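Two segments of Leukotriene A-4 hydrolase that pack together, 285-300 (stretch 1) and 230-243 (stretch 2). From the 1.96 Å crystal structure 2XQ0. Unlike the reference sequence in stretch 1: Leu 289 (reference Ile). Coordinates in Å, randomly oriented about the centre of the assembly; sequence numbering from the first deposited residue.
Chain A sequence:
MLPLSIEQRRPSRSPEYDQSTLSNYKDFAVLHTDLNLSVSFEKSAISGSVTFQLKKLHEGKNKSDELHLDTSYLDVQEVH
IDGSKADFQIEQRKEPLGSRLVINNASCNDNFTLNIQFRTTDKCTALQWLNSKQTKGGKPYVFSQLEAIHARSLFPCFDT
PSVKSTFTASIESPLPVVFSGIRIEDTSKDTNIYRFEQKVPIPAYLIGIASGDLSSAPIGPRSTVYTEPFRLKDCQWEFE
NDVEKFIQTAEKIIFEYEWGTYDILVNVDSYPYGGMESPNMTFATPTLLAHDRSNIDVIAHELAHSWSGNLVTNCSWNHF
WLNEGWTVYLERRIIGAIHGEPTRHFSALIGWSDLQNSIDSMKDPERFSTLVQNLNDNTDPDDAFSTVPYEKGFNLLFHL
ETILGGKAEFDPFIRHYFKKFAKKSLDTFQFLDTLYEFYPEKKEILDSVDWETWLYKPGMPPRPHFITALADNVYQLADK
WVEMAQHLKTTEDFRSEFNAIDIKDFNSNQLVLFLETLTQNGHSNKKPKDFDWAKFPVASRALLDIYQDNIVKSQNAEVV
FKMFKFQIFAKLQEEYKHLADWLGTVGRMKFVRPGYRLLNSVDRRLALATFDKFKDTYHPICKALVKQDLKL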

ATOM      1  N   THR A 285      -2.975   0.890  -9.588  1.00 26.85           N
ATOM      2  CA  THR A 285      -2.228   1.733 -10.527  1.00 21.74           C
ATOM      3  C   THR A 285      -2.334   1.147 -11.938  1.00 23.76           C
ATOM      4  O   THR A 285      -2.259  -0.071 -12.122  1.00 28.07           O
ATOM      5  CB  THR A 285      -0.725   1.844 -10.115  1.00 27.06           C
ATOM      6  OG1 THR A 285       0.012   2.602 -11.081  1.00 32.43           O
ATOM      7  CG2 THR A 285      -0.084   0.459  -9.967  1.00 28.87           C
ATOM      8  N   PRO A 286      -2.529   2.010 -12.939  1.00 23.18           N
ATOM      9  CA  PRO A 286      -2.550   1.564 -14.339  1.00 25.96           C
ATOM     10  C   PRO A 286      -1.195   1.033 -14.789  1.00 25.85           C
ATOM     11  O   PRO A 286      -1.116   0.363 -15.813  1.00 32.16           O
ATOM     12  CB  PRO A 286      -2.872   2.839 -15.127  1.00 27.39           C
ATOM     13  CG  PRO A 286      -3.211   3.875 -14.129  1.00 32.68           C
ATOM     14  CD  PRO A 286      -2.695   3.466 -12.800  1.00 25.57           C
ATOM     15  N   THR A 287      -0.139   1.337 -14.039  1.00 29.61           N
ATOM     16  CA  THR A 287       1.174   0.815 -14.387  1.00 31.59           C
ATOM     17  C   THR A 287       1.222  -0.678 -14.109  1.00 31.93           C
ATOM     18  O   THR A 287       2.234  -1.311 -14.338  1.00 34.93           O
ATOM     19  CB  THR A 287       2.325   1.514 -13.634  1.00 34.79           C
ATOM     20  OG1 THR A 287       2.189   1.296 -12.227  1.00 28.42           O
ATOM     21  CG2 THR A 287       2.331   3.021 -13.925  1.00 31.10           C
ATOM     22  N   LEU A 288       0.127  -1.242 -13.608  1.00 26.62           N
ATOM     23  CA  LEU A 288       0.066  -2.688 -13.469  1.00 22.85           C
ATOM     24  C   LEU A 288      -0.129  -3.318 -14.842  1.00 29.53           C
ATOM     25  O   LEU A 288       0.193  -4.486 -15.043  1.00 36.32           O
ATOM     26  CB  LEU A 288      -1.080  -3.132 -12.547  1.00 28.67           C
ATOM     27  CG  LEU A 288      -0.936  -2.920 -11.036  1.00 30.36           C
ATOM     28  CD1 LEU A 288      -1.883  -3.851 -10.287  1.00 34.81           C
ATOM     29  CD2 LEU A 288       0.506  -3.171 -10.618  1.00 28.67           C
ATOM     30  N   LEU A 289      -0.665  -2.548 -15.783  1.00 26.86           N
ATOM     31  CA  LEU A 289      -0.908  -3.070 -17.114  1.00 29.63           C
ATOM     32  C   LEU A 289       0.359  -3.070 -17.953  1.00 40.65           C
ATOM     33  O   LEU A 289       0.858  -2.012 -18.350  1.00 40.95           O
ATOM     34  CB  LEU A 289      -2.000  -2.280 -17.827  1.00 43.51           C
ATOM     35  CG  LEU A 289      -3.389  -2.856 -17.590  1.00 54.92           C
ATOM     36  CD1 LEU A 289      -3.777  -2.715 -16.120  1.00 42.44           C
ATOM     37  CD2 LEU A 289      -4.384  -2.172 -18.503  1.00 65.11           C
ATOM     38  N   ALA A 290       0.853  -4.271 -18.241  1.00 38.64           N
ATOM     39  CA  ALA A 290       2.084  -4.437 -18.991  1.00 36.59           C
ATOM     40  C   ALA A 290       1.829  -5.162 -20.314  1.00 42.01           C
ATOM     41  O   ALA A 290       2.733  -5.308 -21.140  1.00 41.70           O
ATOM     42  CB  ALA A 290       3.100  -5.193 -18.151  1.00 39.84           C
ATOM     43  N   HIS A 291       0.596  -5.617 -20.507  1.00 39.40           N
ATOM     44  CA  HIS A 291       0.195  -6.309 -21.737  1.00 47.88           C
ATOM     45  C   HIS A 291       0.711  -7.743 -21.842  1.00 46.92           C
ATOM     46  O   HIS A 291       0.490  -8.404 -22.852  1.00 51.80           O
ATOM     47  CB  HIS A 291       0.572  -5.503 -22.995  1.00 48.01           C
ATOM     48  CG  HIS A 291      -0.084  -4.157 -23.062  1.00 57.71           C
ATOM     49  ND1 HIS A 291       0.526  -3.006 -22.607  1.00 64.35           N
ATOM     50  CD2 HIS A 291      -1.308  -3.783 -23.501  1.00 58.85           C
ATOM     51  CE1 HIS A 291      -0.290  -1.980 -22.774  1.00 58.37           C
ATOM     52  NE2 HIS A 291      -1.411  -2.423 -23.313  1.00 60.21           N
ATOM     53  N   ASP A 292       1.374  -8.226 -20.798  1.00 50.08           N
ATOM     54  CA  ASP A 292       1.841  -9.614 -20.780  1.00 54.36           C
ATOM     55  C   ASP A 292       1.484 -10.339 -19.481  1.00 53.55           C
ATOM     56  O   ASP A 292       1.697 -11.549 -19.361  1.00 52.31           O
ATOM     57  CB  ASP A 292       3.351  -9.669 -21.001  1.00 57.52           C
ATOM     58  CG  ASP A 292       4.119  -8.933 -19.927  1.00 61.21           C
ATOM     59  OD1 ASP A 292       3.486  -8.465 -18.959  1.00 59.28           O
ATOM     60  OD2 ASP A 292       5.356  -8.823 -20.049  1.00 69.28           O
ATOM     61  N   ARG A 293       0.953  -9.589 -18.518  1.00 44.51           N
ATOM     62  CA  ARG A 293       0.563 -10.123 -17.211  1.00 40.91           C
ATOM     63  C   ARG A 293       1.713 -10.321 -16.225  1.00 44.66           C
ATOM     64  O   ARG A 293       1.646 -11.200 -15.368  1.00 43.64           O
ATOM     65  CB  ARG A 293      -0.240 -11.413 -17.363  1.00 39.85           C
ATOM     66  CG  ARG A 293      -1.557 -11.196 -18.050  1.00 44.32           C
ATOM     67  CD  ARG A 293      -2.195 -12.486 -18.503  1.00 41.34           C
ATOM     68  NE  ARG A 293      -3.487 -12.233 -19.130  1.00 36.55           N
ATOM     69  CZ  ARG A 293      -4.155 -13.130 -19.846  1.00 36.83           C
ATOM     70  NH1 ARG A 293      -3.640 -14.337 -20.050  1.00 34.41           N
ATOM     71  NH2 ARG A 293      -5.331 -12.819 -20.370  1.00 29.43           N
ATOM     72  N   SER A 294       2.738  -9.475 -16.316  1.00 49.90           N
ATOM     73  CA  SER A 294       3.925  -9.575 -15.461  1.00 47.51           C
ATOM     74  C   SER A 294       3.752  -9.073 -14.032  1.00 51.40           C
ATOM     75  O   SER A 294       4.399  -9.584 -13.115  1.00 61.06           O
ATOM     76  CB  SER A 294       5.088  -8.803 -16.083  1.00 55.86           C
ATOM     77  OG  SER A 294       5.284  -9.164 -17.432  1.00 57.68           O
ATOM     78  N   ASN A 295       2.893  -8.072 -13.841  1.00 39.72           N
ATOM     79  CA  ASN A 295       2.845  -7.330 -12.586  1.00 41.61           C
ATOM     80  C   ASN A 295       1.695  -7.650 -11.643  1.00 43.88           C
ATOM     81  O   ASN A 295       1.387  -6.859 -10.749  1.00 52.52           O
ATOM     82  CB  ASN A 295       2.797  -5.832 -12.876  1.00 43.35           C
ATOM     83  CG  ASN A 295       4.032  -5.345 -13.561  1.00 51.36           C
ATOM     84  OD1 ASN A 295       5.090  -5.976 -13.468  1.00 53.51           O
ATOM     85  ND2 ASN A 295       3.918  -4.216 -14.265  1.00 48.16           N
ATOM     86  N   ILE A 296       1.053  -8.789 -11.822  1.00 46.64           N
ATOM     87  CA  ILE A 296      -0.208  -9.004 -11.117  1.00 53.42           C
ATOM     88  C   ILE A 296      -0.100  -9.378  -9.627  1.00 48.73           C
ATOM     89  O   ILE A 296      -1.113  -9.412  -8.919  1.00 46.92           O
ATOM     90  CB  ILE A 296      -1.114  -9.985 -11.877  1.00 56.04           C
ATOM     91  CG1 ILE A 296      -0.324 -11.217 -12.300  1.00 51.29           C
ATOM     92  CG2 ILE A 296      -1.718  -9.302 -13.105  1.00 47.70           C
ATOM     93  CD1 ILE A 296      -1.095 -12.120 -13.214  1.00 52.29           C
ATOM     94  N   ASP A 297       1.117  -9.608  -9.135  1.00 27.58           N
ATOM     95  CA  ASP A 297       1.279  -9.995  -7.751  1.00 37.46           C
ATOM     96  C   ASP A 297       0.794  -8.854  -6.844  1.00 48.52           C
ATOM     97  O   ASP A 297       0.345  -9.084  -5.719  1.00 54.74           O
ATOM     98  CB  ASP A 297       2.729 -10.370  -7.491  1.00 60.55           C
ATOM     99  CG  ASP A 297       3.282 -11.296  -8.568  1.00 79.62           C
ATOM    100  OD1 ASP A 297       2.471 -11.865  -9.341  1.00 76.27           O
ATOM    101  OD2 ASP A 297       4.523 -11.448  -8.649  1.00 89.67           O
ATOM    102  N   VAL A 298       0.855  -7.625  -7.342  1.00 39.81           N
ATOM    103  CA  VAL A 298       0.284  -6.516  -6.595  1.00 46.53           C
ATOM    104  C   VAL A 298      -1.179  -6.815  -6.298  1.00 38.93           C
ATOM    105  O   VAL A 298      -1.738  -6.315  -5.311  1.00 32.90           O
ATOM    106  CB  VAL A 298       0.381  -5.172  -7.347  1.00 46.11           C
ATOM    107  CG1 VAL A 298      -0.344  -4.072  -6.559  1.00 39.66           C
ATOM    108  CG2 VAL A 298       1.847  -4.797  -7.590  1.00 43.83           C
ATOM    109  N   ILE A 299      -1.806  -7.606  -7.169  1.00 32.90           N
ATOM    110  CA  ILE A 299      -3.181  -8.026  -6.916  1.00 26.38           C
ATOM    111  C   ILE A 299      -3.259  -9.160  -5.864  1.00 19.54           C
ATOM    112  O   ILE A 299      -4.175  -9.189  -5.074  1.00 25.70           O
ATOM    113  CB  ILE A 299      -3.947  -8.404  -8.199  1.00 31.63           C
ATOM    114  CG1 ILE A 299      -3.931  -7.251  -9.212  1.00 32.22           C
ATOM    115  CG2 ILE A 299      -5.396  -8.703  -7.853  1.00 40.84           C
ATOM    116  CD1 ILE A 299      -4.730  -6.025  -8.742  1.00 34.00           C
ATOM    117  N   ALA A 300      -2.304 -10.085  -5.856  1.00 22.64           N
ATOM    118  CA  ALA A 300      -2.234 -11.066  -4.773  1.00 22.11           C
ATOM    119  C   ALA A 300      -2.054 -10.365  -3.430  1.00 23.14           C
ATOM    120  O   ALA A 300      -2.571 -10.816  -2.409  1.00 23.05           O
ATOM    121  CB  ALA A 300      -1.112 -12.038  -5.015  1.00 27.97           C
TER
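Stretch 2 230-243: FRLKDCQWEFENDV

Stretch 2 enters already in helix, continuing from earlier in the chain, and then runs through a turn, and a new helix begins at Val 243. Stretch 1 is mostly loop, with a 3-10 segment at 286-288 and a helix that includes 297-300. The two run in the same general sense: Pro 286 lies by Arg 231, Arg 293 by Glu 238, and Ile 299 near the Phe 239 ring. The CA atoms of Arg 293 and Glu 238 face each other in the register, 5.4 Å apart. Together the stretches bury 922 Å².

The hydrogen bonds centre on two residues of stretch 2. The Glu 238 carboxylate sits inside the bend of the 290-293 loop and accepts from three of its four backbone amides, those of Ala 290, His 291 and Arg 293. Ala 290 N gives to Glu 238 OE2 at 3.1 Å, and Arg 293 N gives to the same OE2 at 2.9 Å. His 291 N bonds Glu 238 OE1 at 2.9 Å, with a weak second bond to Glu 238 OE2 at 3.2 Å. The carboxylate thus ties one side chain of stretch 2 to three backbone amides of the loop. The other acceptor is the carbonyl of Trp 237. Arg 293 NH2 reaches Trp 237 O at 2.7 Å and Arg 293 NE reaches it at 2.9 Å.

The Arg 293 guanidinium also lies flat on the Trp 237 ring, centres 3.7 Å apart and planes at 18°. Arg 293 CZ is over the six-membered ring, a cation-pi contact. Asn 241 covers the opposite face of the guanidinium, with Asn 241 CB 3.3 Å from Arg 293 NH1. Glu 240 OE2 is 4.1 Å from Arg 293 NH2, beyond a salt bridge.

The apolar contacts gather largely round Phe 239. Leu 289, which is Ile in the reference sequence, places CD2 3.2 Å from Cys 235 SG and 3.7 Å from Asp 234 CB. Leu 289 CD1 is 4.3 Å from Phe 239 CZ. Ile 296 CG2 meets the edge of the Phe 239 ring, 4.1 Å from Phe 239 CD1. Ile 299 CG1 is 3.8 Å from Phe 239 CE1. Near the start of both stretches, Pro 286 CB lies over a face of the Arg 231 guanidinium, 3.6 Å from Arg 231 CZ.

Two waters bridge the stretches. Water 1 donates to Glu 238 OE2 at 2.6 Å and to Leu 288 O at 2.9 Å, and accepts from Asn 295 N at 2.7 Å. Water 2 accepts from Arg 293 NH2 at 2.9 Å and donates to Glu 240 OE2 at 3.0 Å.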

ATOM      1  N   PHE A 230     -11.138   3.851 -22.489  1.00 29.68           N
ATOM      2  CA  PHE A 230     -10.047   3.664 -23.444  1.00 34.49           C
ATOM      3  C   PHE A 230      -9.122   2.519 -23.045  1.00 39.86           C
ATOM      4  O   PHE A 230      -8.466   1.898 -23.895  1.00 38.50           O
ATOM      5  CB  PHE A 230      -9.252   4.960 -23.649  1.00 37.55           C
ATOM      6  CG  PHE A 230      -8.248   5.240 -22.568  1.00 37.15           C
ATOM      7  CD1 PHE A 230      -6.944   4.763 -22.673  1.00 37.58           C
ATOM      8  CD2 PHE A 230      -8.602   5.979 -21.448  1.00 38.88           C
ATOM      9  CE1 PHE A 230      -6.015   5.018 -21.678  1.00 41.67           C
ATOM     10  CE2 PHE A 230      -7.675   6.239 -20.445  1.00 43.48           C
ATOM     11  CZ  PHE A 230      -6.383   5.754 -20.554  1.00 40.32           C
ATOM     12  N   ARG A 231      -9.096   2.225 -21.751  1.00 33.73           N
ATOM     13  CA  ARG A 231      -8.173   1.240 -21.198  1.00 31.25           C
ATOM     14  C   ARG A 231      -8.895  -0.039 -20.768  1.00 31.70           C
ATOM     15  O   ARG A 231      -8.262  -1.014 -20.344  1.00 30.17           O
ATOM     16  CB  ARG A 231      -7.462   1.862 -19.989  1.00 41.43           C
ATOM     17  CG  ARG A 231      -6.508   0.940 -19.267  1.00 56.44           C
ATOM     18  CD  ARG A 231      -5.331   1.721 -18.726  1.00 55.67           C
ATOM     19  NE  ARG A 231      -5.765   2.849 -17.913  1.00 45.44           N
ATOM     20  CZ  ARG A 231      -5.065   3.970 -17.775  1.00 40.48           C
ATOM     21  NH1 ARG A 231      -3.902   4.110 -18.404  1.00 38.04           N
ATOM     22  NH2 ARG A 231      -5.524   4.945 -17.005  1.00 34.48           N
ATOM     23  N   LEU A 232     -10.216  -0.035 -20.885  1.00 26.85           N
ATOM     24  CA  LEU A 232     -11.045  -1.119 -20.340  1.00 26.35           C
ATOM     25  C   LEU A 232     -10.665  -2.516 -20.820  1.00 31.04           C
ATOM     26  O   LEU A 232     -10.445  -3.422 -20.017  1.00 29.37           O
ATOM     27  CB  LEU A 232     -12.529  -0.841 -20.594  1.00 24.75           C
ATOM     28  CG  LEU A 232     -13.475  -1.924 -20.074  1.00 29.80           C
ATOM     29  CD1 LEU A 232     -13.530  -1.911 -18.548  1.00 29.40           C
ATOM     30  CD2 LEU A 232     -14.869  -1.735 -20.664  1.00 30.49           C
ATOM     31  N   LYS A 233     -10.570  -2.711 -22.130  1.00 26.48           N
ATOM     32  CA  LYS A 233     -10.259  -4.042 -22.626  1.00 23.60           C
ATOM     33  C   LYS A 233      -8.831  -4.473 -22.306  1.00 23.57           C
ATOM     34  O   LYS A 233      -8.585  -5.642 -22.055  1.00 27.89           O
ATOM     35  CB  LYS A 233     -10.569  -4.161 -24.123  1.00 30.23           C
ATOM     36  CG  LYS A 233     -12.052  -4.086 -24.414  1.00 33.11           C
ATOM     37  CD  LYS A 233     -12.787  -5.343 -23.930  1.00 30.95           C
ATOM     38  CE  LYS A 233     -14.265  -5.048 -23.629  1.00 30.74           C
ATOM     39  NZ  LYS A 233     -14.992  -6.316 -23.316  1.00 32.46           N
ATOM     40  N   ASP A 234      -7.888  -3.538 -22.269  1.00 25.56           N
ATOM     41  CA  ASP A 234      -6.533  -3.906 -21.874  1.00 28.62           C
ATOM     42  C   ASP A 234      -6.527  -4.423 -20.433  1.00 30.11           C
ATOM     43  O   ASP A 234      -5.825  -5.387 -20.101  1.00 24.63           O
ATOM     44  CB  ASP A 234      -5.579  -2.713 -21.980  1.00 32.40           C
ATOM     45  CG  ASP A 234      -5.250  -2.339 -23.420  1.00 46.50           C
ATOM     46  OD1 ASP A 234      -5.354  -3.208 -24.303  1.00 40.57           O
ATOM     47  OD2 ASP A 234      -4.881  -1.169 -23.667  1.00 55.05           O
ATOM     48  N   CYS A 235      -7.290  -3.763 -19.570  1.00 32.11           N
ATOM     49  CA  CYS A 235      -7.344  -4.143 -18.156  1.00 28.96           C
ATOM     50  C   CYS A 235      -7.994  -5.504 -18.015  1.00 26.18           C
ATOM     51  O   CYS A 235      -7.532  -6.347 -17.265  1.00 28.03           O
ATOM     52  CB  CYS A 235      -8.144  -3.110 -17.371  1.00 18.28           C
ATOM     53  SG  CYS A 235      -7.273  -1.549 -17.187  1.00 31.70           S
ATOM     54  N   GLN A 236      -9.075  -5.719 -18.758  1.00 29.03           N
ATOM     55  CA  GLN A 236      -9.783  -6.995 -18.699  1.00 20.57           C
ATOM     56  C   GLN A 236      -8.859  -8.143 -19.071  1.00 27.20           C
ATOM     57  O   GLN A 236      -8.835  -9.192 -18.405  1.00 26.41           O
ATOM     58  CB  GLN A 236     -11.028  -6.971 -19.594  1.00 25.69           C
ATOM     59  CG  GLN A 236     -11.903  -8.207 -19.463  1.00 27.09           C
ATOM     60  CD  GLN A 236     -13.049  -8.216 -20.451  1.00 33.64           C
ATOM     61  OE1 GLN A 236     -12.990  -7.566 -21.490  1.00 35.30           O
ATOM     62  NE2 GLN A 236     -14.099  -8.945 -20.126  1.00 31.80           N
ATOM     63  N   TRP A 237      -8.075  -7.951 -20.124  1.00 28.80           N
ATOM     64  CA  TRP A 237      -7.192  -9.017 -20.566  1.00 25.41           C
ATOM     65  C   TRP A 237      -6.131  -9.283 -19.503  1.00 27.54           C
ATOM     66  O   TRP A 237      -5.751 -10.418 -19.268  1.00 28.67           O
ATOM     67  CB  TRP A 237      -6.526  -8.667 -21.905  1.00 28.53           C
ATOM     68  CG  TRP A 237      -5.647  -9.777 -22.410  1.00 37.25           C
ATOM     69  CD1 TRP A 237      -6.024 -10.820 -23.209  1.00 40.16           C
ATOM     70  CD2 TRP A 237      -4.252  -9.958 -22.142  1.00 31.95           C
ATOM     71  NE1 TRP A 237      -4.945 -11.641 -23.453  1.00 40.87           N
ATOM     72  CE2 TRP A 237      -3.844 -11.129 -22.816  1.00 33.26           C
ATOM     73  CE3 TRP A 237      -3.303  -9.237 -21.408  1.00 30.07           C
ATOM     74  CZ2 TRP A 237      -2.534 -11.603 -22.763  1.00 26.17           C
ATOM     75  CZ3 TRP A 237      -1.999  -9.709 -21.355  1.00 35.93           C
ATOM     76  CH2 TRP A 237      -1.627 -10.881 -22.036  1.00 35.59           C
ATOM     77  N   GLU A 238      -5.664  -8.232 -18.845  1.00 26.44           N
ATOM     78  CA  GLU A 238      -4.541  -8.381 -17.923  1.00 33.09           C
ATOM     79  C   GLU A 238      -4.931  -9.202 -16.694  1.00 31.78           C
ATOM     80  O   GLU A 238      -4.098  -9.906 -16.129  1.00 28.00           O
ATOM     81  CB  GLU A 238      -3.976  -7.021 -17.508  1.00 37.59           C
ATOM     82  CG  GLU A 238      -2.541  -7.064 -16.958  1.00 37.60           C
ATOM     83  CD  GLU A 238      -1.478  -6.888 -18.059  1.00 39.97           C
ATOM     84  OE1 GLU A 238      -1.851  -6.539 -19.195  1.00 37.86           O
ATOM     85  OE2 GLU A 238      -0.275  -7.084 -17.781  1.00 38.05           O
ATOM     86  N   PHE A 239      -6.207  -9.144 -16.310  1.00 29.42           N
ATOM     87  CA  PHE A 239      -6.652  -9.713 -15.037  1.00 30.89           C
ATOM     88  C   PHE A 239      -7.496 -10.966 -15.190  1.00 28.78           C
ATOM     89  O   PHE A 239      -7.623 -11.753 -14.249  1.00 22.02           O
ATOM     90  CB  PHE A 239      -7.490  -8.684 -14.266  1.00 24.69           C
ATOM     91  CG  PHE A 239      -6.719  -7.475 -13.826  1.00 28.63           C
ATOM     92  CD1 PHE A 239      -5.454  -7.601 -13.280  1.00 33.97           C
ATOM     93  CD2 PHE A 239      -7.276  -6.215 -13.923  1.00 28.55           C
ATOM     94  CE1 PHE A 239      -4.745  -6.481 -12.869  1.00 30.76           C
ATOM     95  CE2 PHE A 239      -6.578  -5.101 -13.504  1.00 30.71           C
ATOM     96  CZ  PHE A 239      -5.308  -5.235 -12.986  1.00 30.39           C
ATOM     97  N   GLU A 240      -8.110 -11.131 -16.358  1.00 20.25           N
ATOM     98  CA  GLU A 240      -9.202 -12.111 -16.496  1.00 23.53           C
ATOM     99  C   GLU A 240      -8.720 -13.549 -16.461  1.00 28.06           C
ATOM    100  O   GLU A 240      -9.529 -14.464 -16.305  1.00 27.52           O
ATOM    101  CB  GLU A 240      -9.985 -11.912 -17.802  1.00 24.64           C
ATOM    102  CG  GLU A 240      -9.184 -12.295 -19.028  1.00 23.73           C
ATOM    103  CD  GLU A 240      -9.882 -11.943 -20.353  1.00 36.95           C
ATOM    104  OE1 GLU A 240     -11.093 -11.610 -20.366  1.00 37.63           O
ATOM    105  OE2 GLU A 240      -9.201 -11.999 -21.390  1.00 38.55           O
ATOM    106  N   ASN A 241      -7.419 -13.756 -16.643  1.00 25.85           N
ATOM    107  CA  ASN A 241      -6.884 -15.112 -16.711  1.00 33.45           C
ATOM    108  C   ASN A 241      -6.415 -15.583 -15.351  1.00 38.50           C
ATOM    109  O   ASN A 241      -6.089 -16.742 -15.185  1.00 31.44           O
ATOM    110  CB  ASN A 241      -5.714 -15.192 -17.690  1.00 36.06           C
ATOM    111  CG  ASN A 241      -5.067 -16.580 -17.730  1.00 52.67           C
ATOM    112  OD1 ASN A 241      -5.652 -17.537 -18.245  1.00 39.10           O
ATOM    113  ND2 ASN A 241      -3.848 -16.687 -17.194  1.00 56.25           N
ATOM    114  N   ASP A 242      -6.392 -14.687 -14.368  1.00 34.21           N
ATOM    115  CA  ASP A 242      -5.649 -14.978 -13.154  1.00 33.19           C
ATOM    116  C   ASP A 242      -6.342 -14.628 -11.842  1.00 30.04           C
ATOM    117  O   ASP A 242      -5.994 -15.197 -10.820  1.00 26.24           O
ATOM    118  CB  ASP A 242      -4.283 -14.284 -13.204  1.00 34.30           C
ATOM    119  CG  ASP A 242      -3.297 -14.997 -14.118  1.00 46.50           C
ATOM    120  OD1 ASP A 242      -2.634 -15.945 -13.637  1.00 51.64           O
ATOM    121  OD2 ASP A 242      -3.182 -14.617 -15.312  1.00 36.44           O
ATOM    122  N   VAL A 243      -7.280 -13.678 -11.854  1.00 26.65           N
ATOM    123  CA  VAL A 243      -7.854 -13.208 -10.591  1.00 22.87           C
ATOM    124  C   VAL A 243      -8.616 -14.326  -9.868  1.00 27.99           C
ATOM    125  O   VAL A 243      -8.466 -14.489  -8.670  1.00 23.58           O
ATOM    126  CB  VAL A 243      -8.703 -11.883 -10.710  1.00 23.18           C
ATOM    127  CG1 VAL A 243      -9.823 -12.018 -11.707  1.00 32.25           C
ATOM    128  CG2 VAL A 243      -9.264 -11.466  -9.333  1.00 22.94           C
TER
HETATM  129  O   HOH W   1       0.856  -7.270 -15.487  1.00 31.14           O
HETATM  130  O   HOH W   2      -7.355 -14.269 -21.850  1.00 40.31           O